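Side-chain contacts in 2',5'-phosphodiesterase 12 (Homo sapiens, PDB 4Z0V), which belongs to the endonuclease/exonuclease/phosphatase superfamily, pairing a DNase I-like alpha/beta domain that holds a magnesium ion with a smaller N-terminal beta domain: residues A[132-136]-A[137-141]; A[150-154]-A[155-159]; A[185-189]-A[190-194]; A[228-232]-A[233-237]. All blocks are in the same frame, centred on the assembly; numbering follows the deposited sequence. Where two conformers were deposited one is given.

In the fold
All four contacts belong to the DNase I-like domain and follow one another along the chain. Interaction 1 leads from strand 125-132 into the short helix 136-139, interaction 2 is the turn before helix 159-172, and interaction 3 lies on helix 185-198. These three form a connected group beside one of the two main sheets: the centres of interactions 1 and 2 are about 11 Å apart, those of 1 and 3 about 14 Å. Ile133 packs on Val187 and Leu192, and Leu159 on Val187. They thus tie the loop near the magnesium ion to the helices beside that sheet. Interaction 4, about 25 Å from interactions 1 and 3 between centres, belongs to the other sheet, where strand 222-231 meets helix 232-238.

Interaction 1. Residues A[132-136]-A[137-141]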
loop_
_atom_site.group_PDB
_atom_site.type_symbol
_atom_site.label_atom_id
_atom_site.label_comp_id
_atom_site.label_asym_id
_atom_site.label_seq_id
_atom_site.Cartn_x
_atom_site.Cartn_y
_atom_site.Cartn_z
ATOM N N ASN A 132 -2.361 4.707 -1.912
ATOM C CA ASN A 132 -3.604 4.243 -2.528
ATOM C C ASN A 132 -3.194 4.016 -3.982
ATOM O O ASN A 132 -2.834 4.978 -4.670
ATOM C CB ASN A 132 -4.750 5.271 -2.341
ATOM C CG ASN A 132 -6.008 4.898 -3.108
ATOM O OD1 ASN A 132 -5.934 4.363 -4.227
ATOM N ND2 ASN A 132 -7.199 5.203 -2.537
ATOM N N ILE A 133 -3.166 2.762 -4.409
ATOM C CA ILE A 133 -2.573 2.379 -5.707
ATOM C C ILE A 133 -3.572 2.339 -6.867
ATOM O O ILE A 133 -3.151 1.991 -7.982
ATOM C CB ILE A 133 -1.778 1.040 -5.604
ATOM C CG1 ILE A 133 -2.696 -0.150 -5.170
ATOM C CG2 ILE A 133 -0.551 1.229 -4.647
ATOM C CD1 ILE A 133 -2.024 -1.566 -5.385
ATOM N N LEU A 134 -4.826 2.791 -6.637
ATOM C CA LEU A 134 -5.911 2.900 -7.650
ATOM C C LEU A 134 -6.289 1.520 -8.198
ATOM O O LEU A 134 -5.577 0.908 -9.027
ATOM C CB LEU A 134 -5.488 3.872 -8.786
ATOM C CG LEU A 134 -6.412 4.015 -10.020
ATOM C CD1 LEU A 134 -7.838 4.381 -9.611
ATOM C CD2 LEU A 134 -5.827 5.037 -10.997
ATOM N N ALA A 135 -7.450 1.027 -7.734
ATOM C CA ALA A 135 -7.862 -0.310 -8.087
ATOM C C ALA A 135 -8.286 -0.420 -9.548
ATOM O O ALA A 135 -8.985 0.453 -10.096
ATOM C CB ALA A 135 -8.984 -0.784 -7.181
ATOM N N ASP A 136 -7.860 -1.518 -10.176
ATOM C CA ASP A 136 -8.269 -1.813 -11.550
ATOM C C ASP A 136 -9.787 -2.001 -11.616
ATOM O O ASP A 136 -10.388 -1.693 -12.645
ATOM C CB ASP A 136 -7.572 -3.081 -12.064
ATOM C CG ASP A 136 -7.966 -3.387 -13.491
ATOM O OD1 ASP A 136 -7.652 -2.571 -14.371
ATOM O OD2 ASP A 136 -8.659 -4.400 -13.708
ATOM N N THR A 137 -10.422 -2.465 -10.513
ATOM C CA THR A 137 -11.891 -2.616 -10.507
ATOM C C THR A 137 -12.536 -1.262 -10.866
ATOM O O THR A 137 -13.583 -1.244 -11.515
ATOM C CB THR A 137 -12.419 -3.226 -9.204
ATOM O OG1 THR A 137 -13.796 -3.544 -9.398
ATOM C CG2 THR A 137 -12.302 -2.297 -8.013
ATOM N N TYR A 138 -11.885 -0.134 -10.495
ATOM C CA TYR A 138 -12.396 1.195 -10.841
ATOM C C TYR A 138 -11.733 1.751 -12.089
ATOM O O TYR A 138 -12.439 2.299 -12.942
ATOM C CB TYR A 138 -12.256 2.210 -9.692
ATOM C CG TYR A 138 -12.738 1.682 -8.353
ATOM C CD1 TYR A 138 -14.055 1.264 -8.180
ATOM C CD2 TYR A 138 -11.864 1.552 -7.273
ATOM C CE1 TYR A 138 -14.491 0.720 -6.968
ATOM C CE2 TYR A 138 -12.289 0.997 -6.055
ATOM C CZ TYR A 138 -13.606 0.580 -5.913
ATOM O OH TYR A 138 -14.067 0.035 -4.737
ATOM N N ALA A 139 -10.397 1.598 -12.222
ATOM C CA ALA A 139 -9.640 2.194 -13.342
ATOM C C ALA A 139 -10.006 1.579 -14.715
ATOM O O ALA A 139 -9.896 2.272 -15.720
ATOM C CB ALA A 139 -8.139 2.047 -13.096
ATOM N N GLN A 140 -10.465 0.323 -14.741
ATOM C CA GLN A 140 -10.771 -0.398 -16.001
ATOM C C GLN A 140 -12.016 0.124 -16.749
ATOM O O GLN A 140 -12.190 -0.203 -17.922
ATOM C CB GLN A 140 -10.995 -1.894 -15.708
ATOM C CG GLN A 140 -12.320 -2.146 -14.946
ATOM C CD GLN A 140 -12.590 -3.562 -14.517
ATOM O OE1 GLN A 140 -11.960 -4.510 -14.982
ATOM N NE2 GLN A 140 -13.572 -3.727 -13.627
ATOM N N THR A 141 -12.883 0.890 -16.080
ATOM C CA THR A 141 -14.177 1.301 -16.630
ATOM C C THR A 141 -14.077 2.418 -17.669
ATOM O O THR A 141 -13.139 3.218 -17.661
ATOM C CB THR A 141 -15.131 1.731 -15.497
ATOM O OG1 THR A 141 -14.704 2.982 -14.950
ATOM C CG2 THR A 141 -15.287 0.669 -14.406
#
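The methyl group of Ala135 sits against the ring of Tyr138, CB to CD2 3.7 Å, and meets Thr137 CG2 at the same distance. Thr137 CG2 in turn lies over the centre of that ring, 3.6 Å above its plane. The two methyls thus lie together on one side of the tyrosine, the alanine meeting the ring obliquely, while the tyrosine OH reaches away to bond Glu211. Leu134 turns a different way: its CG packs on Ala139 CB at 4.0 Å, an apolar pair suited to the buried side of the turn.

On the outer side, the side chains of Asp136 and Gln140 cross at about a right angle, with carboxylate and amide planes 66° apart. No hydrogen bond joins their two ends; Asp136 OD1 packs on Gln140 CB at 3.7 Å. Gln140 CG stands between its backbone N and carbonyl carbon (chi1 71°), which turns it over Asp136 O, and the extended remainder of the chain brings NE2 to a weak bond with Thr137 O.

The backbone beneath is gripped twice at one point. Ala135 O accepts from Ala139 N at 2.8 Å, in the carbonyl plane, and from Tyr138 N at 3.0 Å, well above that plane.

Just before, Asn132 OD1 accepts from Leu134 N at 3.1 Å, so an Asx turn leads out of strand 125-132 into a short helix with Ala135 at its N-cap position, whose first N-H groups, those of Asp136 and Thr137, bond the carboxylate of Asp184, an acidic group well placed at a helix start beside the magnesium ion, about 5 Å from the Leu134 side chain.

Interaction 2. Residues A[150-154]-A[155-159]; sequences PYCAP and YALEL
Cys152 reaches forward over the turn to touch Ala156 CB with its sulfur, SG to CB 3.9 Å, and comes to 4.1 Å from Leu157 CG. Its SG points opposite the backbone N (chi1 -177°), which carries the sulfur past its own carbonyl toward these apolar partners; a compact, polarisable thiol suits this buried spot.

Tyr155 takes the tighter of the choices open to an aromatic side chain, with CG lodged between backbone N and carbonyl carbon (chi1 74°). That swings the ring back along the chain until CE2 lies 3.6 Å from Ala153 CB. The same ring meets Tyr161 edge-to-face and touches Val424. The backbone turn puts Leu157 CB 3.5 Å from Pro154 O, and CG of the exposed Glu158 lies at the same distance from that oxygen.

The backbone coils under them through Ala156 N to Ala153 O at 2.8 Å and Leu157 N to Pro154 O at 3.1 Å. Proline, with phi already fixed near the helical value and no N-H needed, fits the start of this coil.

Two overlapping beta turns with helical backbone angles lead here into helix 159-172, with Glu158 at its N-cap position.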
loop_
_atom_site.group_PDB
_atom_site.type_symbol
_atom_site.label_atom_id
_atom_site.label_comp_id
_atom_site.label_asym_id
_atom_site.label_seq_id
_atom_site.Cartn_x
_atom_site.Cartn_y
_atom_site.Cartn_z
ATOM N N PRO A 150 -9.399 11.542 -18.639
ATOM C CA PRO A 150 -9.303 11.603 -20.114
ATOM C C PRO A 150 -7.936 12.062 -20.625
ATOM O O PRO A 150 -7.550 11.720 -21.753
ATOM C CB PRO A 150 -10.399 12.599 -20.496
ATOM C CG PRO A 150 -10.611 13.445 -19.270
ATOM C CD PRO A 150 -10.411 12.487 -18.126
ATOM N N TYR A 151 -7.190 12.774 -19.766
ATOM C CA TYR A 151 -5.851 13.301 -20.008
ATOM C C TYR A 151 -4.775 12.222 -19.953
ATOM O O TYR A 151 -3.639 12.477 -20.345
ATOM C CB TYR A 151 -5.522 14.398 -18.969
ATOM C CG TYR A 151 -5.847 14.009 -17.536
ATOM C CD1 TYR A 151 -5.001 13.178 -16.805
ATOM C CD2 TYR A 151 -7.015 14.456 -16.920
ATOM C CE1 TYR A 151 -5.308 12.800 -15.500
ATOM C CE2 TYR A 151 -7.341 14.069 -15.620
ATOM C CZ TYR A 151 -6.490 13.231 -14.919
ATOM O OH TYR A 151 -6.776 12.914 -13.615
ATOM N N CYS A 152 -5.097 11.040 -19.416
ATOM C CA CYS A 152 -4.108 9.983 -19.252
ATOM C C CYS A 152 -4.072 9.121 -20.491
ATOM O O CYS A 152 -5.115 8.806 -21.032
ATOM C CB CYS A 152 -4.426 9.156 -18.006
ATOM S SG CYS A 152 -3.211 7.865 -17.649
ATOM N N ALA A 153 -2.889 8.727 -20.934
ATOM C CA ALA A 153 -2.786 7.808 -22.074
ATOM C C ALA A 153 -3.530 6.507 -21.720
ATOM O O ALA A 153 -3.258 5.951 -20.659
ATOM C CB ALA A 153 -1.327 7.526 -22.374
ATOM N N PRO A 154 -4.538 6.059 -22.500
ATOM C CA PRO A 154 -5.273 4.845 -22.122
ATOM C C PRO A 154 -4.376 3.648 -21.791
ATOM O O PRO A 154 -4.696 2.930 -20.849
ATOM C CB PRO A 154 -6.126 4.567 -23.360
ATOM C CG PRO A 154 -6.387 5.946 -23.915
ATOM C CD PRO A 154 -5.088 6.650 -23.743
ATOM N N TYR A 155 -3.247 3.457 -22.507
ATOM C CA TYR A 155 -2.341 2.336 -22.227
ATOM C C TYR A 155 -1.775 2.447 -20.807
ATOM O O TYR A 155 -1.503 1.421 -20.185
ATOM C CB TYR A 155 -1.194 2.196 -23.270
ATOM C CG TYR A 155 -0.070 3.215 -23.187
ATOM C CD1 TYR A 155 1.022 3.013 -22.349
ATOM C CD2 TYR A 155 -0.063 4.342 -24.003
ATOM C CE1 TYR A 155 2.066 3.931 -22.284
ATOM C CE2 TYR A 155 1.000 5.245 -23.982
ATOM C CZ TYR A 155 2.059 5.037 -23.117
ATOM O OH TYR A 155 3.097 5.927 -23.080
ATOM N N ALA A 156 -1.577 3.680 -20.318
ATOM C CA ALA A 156 -1.011 3.932 -18.980
ATOM C C ALA A 156 -2.026 3.680 -17.859
ATOM O O ALA A 156 -1.638 3.714 -16.699
ATOM C CB ALA A 156 -0.467 5.347 -18.885
ATOM N N LEU A 157 -3.312 3.459 -18.183
ATOM C CA LEU A 157 -4.347 3.142 -17.175
ATOM C C LEU A 157 -4.483 1.655 -16.970
ATOM O O LEU A 157 -5.018 1.209 -15.952
ATOM C CB LEU A 157 -5.727 3.675 -17.606
ATOM C CG LEU A 157 -6.117 5.039 -17.121
ATOM C CD1 LEU A 157 -7.433 5.453 -17.774
ATOM C CD2 LEU A 157 -6.226 5.078 -15.585
ATOM N N GLU A 158 -4.082 0.889 -17.994
ATOM C CA GLU A 158 -4.139 -0.562 -18.043
ATOM C C GLU A 158 -3.385 -1.173 -16.882
ATOM O O GLU A 158 -2.305 -0.684 -16.546
ATOM C CB GLU A 158 -3.534 -1.040 -19.367
ATOM C CG GLU A 158 -4.304 -0.510 -20.570
ATOM C CD GLU A 158 -4.990 -1.571 -21.400
ATOM O OE1 GLU A 158 -4.282 -2.395 -22.025
ATOM O OE2 GLU A 158 -6.241 -1.558 -21.452
ATOM N N LEU A 159 -3.949 -2.233 -16.281
ATOM C CA LEU A 159 -3.371 -2.858 -15.101
ATOM C C LEU A 159 -1.907 -3.308 -15.263
ATOM O O LEU A 159 -1.095 -2.996 -14.383
ATOM C CB LEU A 159 -4.227 -4.036 -14.587
ATOM C CG LEU A 159 -3.838 -4.550 -13.165
ATOM C CD1 LEU A 159 -3.757 -3.400 -12.132
ATOM C CD2 LEU A 159 -4.795 -5.617 -12.693
#

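Interaction 3. Residues A[185-189]-A[190-194]; sequences RAVFS and DSLVP
Phe188 and Val193 make the aromatic contact, a CH-pi interaction in which Val193 CG2 stands over one face of the ring, 3.7 Å from its centroid and 19° off the normal. Phe188 CG is turned opposite its backbone N (chi1 -178°), laying the ring alongside the next turn, where a branched valine can press a methyl onto it.

Apolar packing on the inner side pairs Val187 CG1 with Leu192 CD1 at 3.8 Å; the two chains meet at a slant, as buried aliphatic residues readily do.

Polar contacts gather on the outer side. Ser189 OG lies 3.0 Å from Asp190 OD1, and that oxygen also forms a salt bridge with Lys28, so the aspartate ties the helix to the N-terminal beta domain.

Backbone bonds show a widened turn. Val187 O takes both the i+4 bond, from Ser191 N at 3.0 Å, and the i+5 bond, from Leu192 N at 2.9 Å; Val193 N to Phe188 O at 2.9 Å is again i+5, as in a pi-type turn. Pro194 has no N-H to continue the ladder; its CD sits 3.5 Å from Ser189 O, and the helix kinks there.

Within the fold, helix 185-198 packs beside helix 159-172, through Val187 and Leu192, and against strands 177-184 and 211-218: Leu192 reaches the former, while Phe188 stacks on Phe205 of strand 201-207 and meets Phe216 of strand 211-218 with planes at about 40°.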
loop_
_atom_site.group_PDB
_atom_site.type_symbol
_atom_site.label_atom_id
_atom_site.label_comp_id
_atom_site.label_asym_id
_atom_site.label_seq_id
_atom_site.Cartn_x
_atom_site.Cartn_y
_atom_site.Cartn_z
ATOM N N ARG A 185 -7.800 -8.041 -5.610
ATOM C CA ARG A 185 -7.443 -9.397 -5.198
ATOM C C ARG A 185 -6.295 -9.959 -6.063
ATOM O O ARG A 185 -5.304 -10.427 -5.498
ATOM C CB ARG A 185 -8.660 -10.353 -5.212
ATOM C CG ARG A 185 -8.285 -11.771 -4.761
ATOM C CD ARG A 185 -9.438 -12.771 -4.763
ATOM N NE ARG A 185 -10.448 -12.508 -3.730
ATOM C CZ ARG A 185 -10.289 -12.744 -2.430
ATOM N NH1 ARG A 185 -9.138 -13.216 -1.967
ATOM N NH2 ARG A 185 -11.269 -12.482 -1.581
ATOM N N ALA A 186 -6.387 -9.905 -7.412
ATOM C CA ALA A 186 -5.332 -10.429 -8.299
ATOM C C ALA A 186 -4.060 -9.591 -8.231
ATOM O O ALA A 186 -2.980 -10.135 -8.427
ATOM C CB ALA A 186 -5.825 -10.496 -9.748
ATOM N N VAL A 187 -4.177 -8.293 -7.903
ATOM C CA VAL A 187 -2.976 -7.440 -7.779
ATOM C C VAL A 187 -2.167 -7.920 -6.568
ATOM O O VAL A 187 -0.941 -8.048 -6.665
ATOM C CB VAL A 187 -3.362 -5.946 -7.698
ATOM C CG1 VAL A 187 -2.169 -5.078 -7.255
ATOM C CG2 VAL A 187 -3.899 -5.492 -9.063
ATOM N N PHE A 188 -2.846 -8.214 -5.444
ATOM C CA PHE A 188 -2.160 -8.721 -4.254
ATOM C C PHE A 188 -1.420 -10.012 -4.569
ATOM O O PHE A 188 -0.230 -10.095 -4.319
ATOM C CB PHE A 188 -3.149 -8.959 -3.094
ATOM C CG PHE A 188 -2.463 -9.447 -1.839
ATOM C CD1 PHE A 188 -1.735 -8.574 -1.041
ATOM C CD2 PHE A 188 -2.508 -10.788 -1.480
ATOM C CE1 PHE A 188 -1.062 -9.035 0.093
ATOM C CE2 PHE A 188 -1.824 -11.250 -0.348
ATOM C CZ PHE A 188 -1.110 -10.372 0.432
ATOM N N SER A 189 -2.113 -11.016 -5.136
ATOM C CA SER A 189 -1.491 -12.319 -5.327
ATOM C C SER A 189 -0.517 -12.409 -6.508
ATOM O O SER A 189 0.453 -13.169 -6.400
ATOM C CB SER A 189 -2.574 -13.394 -5.469
ATOM O OG SER A 189 -3.422 -13.075 -6.559
ATOM N N ASP A 190 -0.753 -11.674 -7.613
ATOM C CA ASP A 190 0.059 -11.815 -8.839
ATOM C C ASP A 190 1.079 -10.717 -9.082
ATOM O O ASP A 190 1.984 -10.925 -9.894
ATOM C CB ASP A 190 -0.839 -11.892 -10.093
ATOM C CG ASP A 190 -1.994 -12.877 -9.997
ATOM O OD1 ASP A 190 -1.949 -13.763 -9.122
ATOM O OD2 ASP A 190 -2.954 -12.730 -10.768
ATOM N N SER A 191 0.943 -9.550 -8.419
ATOM C CA SER A 191 1.904 -8.479 -8.649
ATOM C C SER A 191 2.662 -8.099 -7.365
ATOM O O SER A 191 3.890 -8.100 -7.358
ATOM C CB SER A 191 1.191 -7.255 -9.208
ATOM O OG SER A 191 2.086 -6.155 -9.289
ATOM N N LEU A 192 1.937 -7.728 -6.313
ATOM C CA LEU A 192 2.597 -7.260 -5.084
ATOM C C LEU A 192 3.307 -8.382 -4.335
ATOM O O LEU A 192 4.472 -8.221 -3.988
ATOM C CB LEU A 192 1.583 -6.560 -4.169
ATOM C CG LEU A 192 0.821 -5.435 -4.847
ATOM C CD1 LEU A 192 -0.305 -4.967 -3.958
ATOM C CD2 LEU A 192 1.769 -4.241 -5.189
ATOM N N VAL A 193 2.639 -9.525 -4.102
ATOM C CA VAL A 193 3.290 -10.606 -3.364
ATOM C C VAL A 193 4.577 -11.069 -4.104
ATOM O O VAL A 193 5.615 -11.045 -3.471
ATOM C CB VAL A 193 2.327 -11.761 -3.006
ATOM C CG1 VAL A 193 3.089 -13.040 -2.661
ATOM C CG2 VAL A 193 1.432 -11.355 -1.835
ATOM N N PRO A 194 4.592 -11.364 -5.419
ATOM C CA PRO A 194 5.865 -11.785 -6.054
ATOM C C PRO A 194 6.955 -10.712 -6.019
ATOM O O PRO A 194 8.113 -11.046 -5.752
ATOM C CB PRO A 194 5.446 -12.093 -7.500
ATOM C CG PRO A 194 3.973 -12.441 -7.396
ATOM C CD PRO A 194 3.471 -11.457 -6.381
#

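Interaction 4. Residues A[228-232]-A[233-237]; sequences HDISF and YEALE
Ile230 and Ala235 supply the apolar side-chain contact, with CD1 of the isoleucine 3.7 Å from CB of the alanine. Ile230 CG1 lies between its backbone N and carbonyl carbon (chi1 58°), which sends the extended branch forward toward the helix, and the small alanine leaves room for CD1 close to the helix backbone. A van der Waals contact follows, where Tyr233 folds its ring back (chi1 78°) and brings CE1 to 3.6 Å from Ser231 CB, which lies oblique to the ring. Glu234 CB lies over the rim of one face of this ring.

The arrangement is a strand-to-helix junction: strand 222-231 ends as helix 232-238 starts, with Ser231 at the N-cap position. Its side chain makes no capping bond. Instead, a water accepts from Ser231 N at 3.0 Å and donates to Glu234 OE1 at 2.8 Å, so the acidic side chain three residues on reaches the N-cap amide through one solvent molecule, where a capping box would bond it directly.

Backbone hydrogen bonds set the first turn. Ala235 N gives a nearly straight bond to Ser231 O at 3.1 Å, while Glu234 N makes only a weak one to the same oxygen. Leu236 N follows with Phe232 O at 2.9 Å. Phe232, large and buried, points its ring the other way, onto Ala305 of helix 295-316 and Leu266 of strand 265-273.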
loop_
_atom_site.group_PDB
_atom_site.type_symbol
_atom_site.label_atom_id
_atom_site.label_comp_id
_atom_site.label_asym_id
_atom_site.label_seq_id
_atom_site.Cartn_x
_atom_site.Cartn_y
_atom_site.Cartn_z
ATOM N N HIS A 228 -5.865 -8.112 13.702
ATOM C CA HIS A 228 -7.078 -7.676 14.401
ATOM C C HIS A 228 -7.948 -6.812 13.470
ATOM O O HIS A 228 -8.381 -5.712 13.820
ATOM C CB HIS A 228 -6.666 -6.914 15.672
ATOM C CG HIS A 228 -5.666 -7.664 16.509
ATOM N ND1 HIS A 228 -6.070 -8.568 17.475
ATOM C CD2 HIS A 228 -4.310 -7.657 16.460
ATOM C CE1 HIS A 228 -4.955 -9.067 17.995
ATOM N NE2 HIS A 228 -3.876 -8.563 17.404
ATOM N N ASP A 229 -8.176 -7.303 12.265
ATOM C CA ASP A 229 -8.954 -6.531 11.288
ATOM C C ASP A 229 -10.429 -6.439 11.656
ATOM O O ASP A 229 -11.011 -7.376 12.217
ATOM C CB ASP A 229 -8.862 -7.148 9.896
ATOM C CG ASP A 229 -7.474 -7.352 9.330
ATOM O OD1 ASP A 229 -6.477 -6.818 9.923
ATOM O OD2 ASP A 229 -7.373 -7.987 8.291
ATOM N N ILE A 230 -11.049 -5.321 11.304
ATOM C CA ILE A 230 -12.487 -5.164 11.546
ATOM C C ILE A 230 -13.157 -4.466 10.381
ATOM O O ILE A 230 -12.501 -3.760 9.613
ATOM C CB ILE A 230 -12.814 -4.372 12.856
ATOM C CG1 ILE A 230 -12.174 -2.944 12.855
ATOM C CG2 ILE A 230 -12.466 -5.166 14.146
ATOM C CD1 ILE A 230 -12.807 -1.906 13.900
ATOM N N SER A 231 -14.491 -4.633 10.293
ATOM C CA SER A 231 -15.367 -3.791 9.500
ATOM C C SER A 231 -15.897 -2.766 10.501
ATOM O O SER A 231 -16.305 -3.184 11.587
ATOM C CB SER A 231 -16.499 -4.597 8.872
ATOM O OG SER A 231 -15.969 -5.410 7.834
ATOM N N PHE A 232 -15.838 -1.453 10.212
ATOM C CA PHE A 232 -16.338 -0.470 11.192
ATOM C C PHE A 232 -17.811 -0.701 11.549
ATOM O O PHE A 232 -18.143 -0.595 12.716
ATOM C CB PHE A 232 -16.170 0.988 10.724
ATOM C CG PHE A 232 -14.732 1.417 10.482
ATOM C CD1 PHE A 232 -13.809 1.445 11.526
ATOM C CD2 PHE A 232 -14.306 1.796 9.217
ATOM C CE1 PHE A 232 -12.480 1.824 11.292
ATOM C CE2 PHE A 232 -12.979 2.165 8.985
ATOM C CZ PHE A 232 -12.081 2.192 10.024
ATOM N N TYR A 233 -18.676 -1.049 10.576
ATOM C CA TYR A 233 -20.109 -1.194 10.883
ATOM C C TYR A 233 -20.341 -2.348 11.875
ATOM O O TYR A 233 -21.164 -2.233 12.774
ATOM C CB TYR A 233 -20.935 -1.395 9.589
ATOM C CG TYR A 233 -20.883 -2.794 9.020
ATOM C CD1 TYR A 233 -19.952 -3.139 8.046
ATOM C CD2 TYR A 233 -21.783 -3.774 9.440
ATOM C CE1 TYR A 233 -19.887 -4.437 7.533
ATOM C CE2 TYR A 233 -21.724 -5.072 8.938
ATOM C CZ TYR A 233 -20.763 -5.404 7.998
ATOM O OH TYR A 233 -20.708 -6.680 7.499
ATOM N N GLU A 234 -19.591 -3.437 11.720
ATOM C CA GLU A 234 -19.727 -4.626 12.566
ATOM C C GLU A 234 -19.268 -4.322 13.979
ATOM O O GLU A 234 -19.981 -4.629 14.939
ATOM C CB GLU A 234 -18.888 -5.747 11.963
ATOM C CG GLU A 234 -19.381 -7.140 12.279
ATOM C CD GLU A 234 -18.798 -8.164 11.328
ATOM O OE1 GLU A 234 -17.588 -8.066 11.019
ATOM O OE2 GLU A 234 -19.561 -9.038 10.856
ATOM N N ALA A 235 -18.080 -3.688 14.112
ATOM C CA ALA A 235 -17.545 -3.322 15.414
ATOM C C ALA A 235 -18.478 -2.356 16.138
ATOM O O ALA A 235 -18.780 -2.584 17.304
ATOM C CB ALA A 235 -16.166 -2.696 15.261
ATOM N N LEU A 236 -18.958 -1.306 15.443
ATOM C CA LEU A 236 -19.812 -0.293 16.068
ATOM C C LEU A 236 -21.166 -0.867 16.527
ATOM O O LEU A 236 -21.631 -0.536 17.631
ATOM C CB LEU A 236 -20.040 0.896 15.120
ATOM C CG LEU A 236 -20.957 2.031 15.637
ATOM C CD1 LEU A 236 -20.394 2.681 16.930
ATOM C CD2 LEU A 236 -21.150 3.076 14.569
ATOM N N GLU A 237 -21.797 -1.680 15.699
ATOM C CA GLU A 237 -23.126 -2.162 16.080
ATOM C C GLU A 237 -23.112 -3.341 17.063
ATOM O O GLU A 237 -24.046 -3.432 17.872
ATOM C CB GLU A 237 -23.969 -2.521 14.828
ATOM C CG GLU A 237 -23.540 -3.787 14.089
ATOM C CD GLU A 237 -24.194 -4.049 12.744
ATOM O OE1 GLU A 237 -23.736 -4.979 12.042
ATOM O OE2 GLU A 237 -25.162 -3.335 12.392
HETATM O O HOH W 1 -15.456 -6.768 12.174
#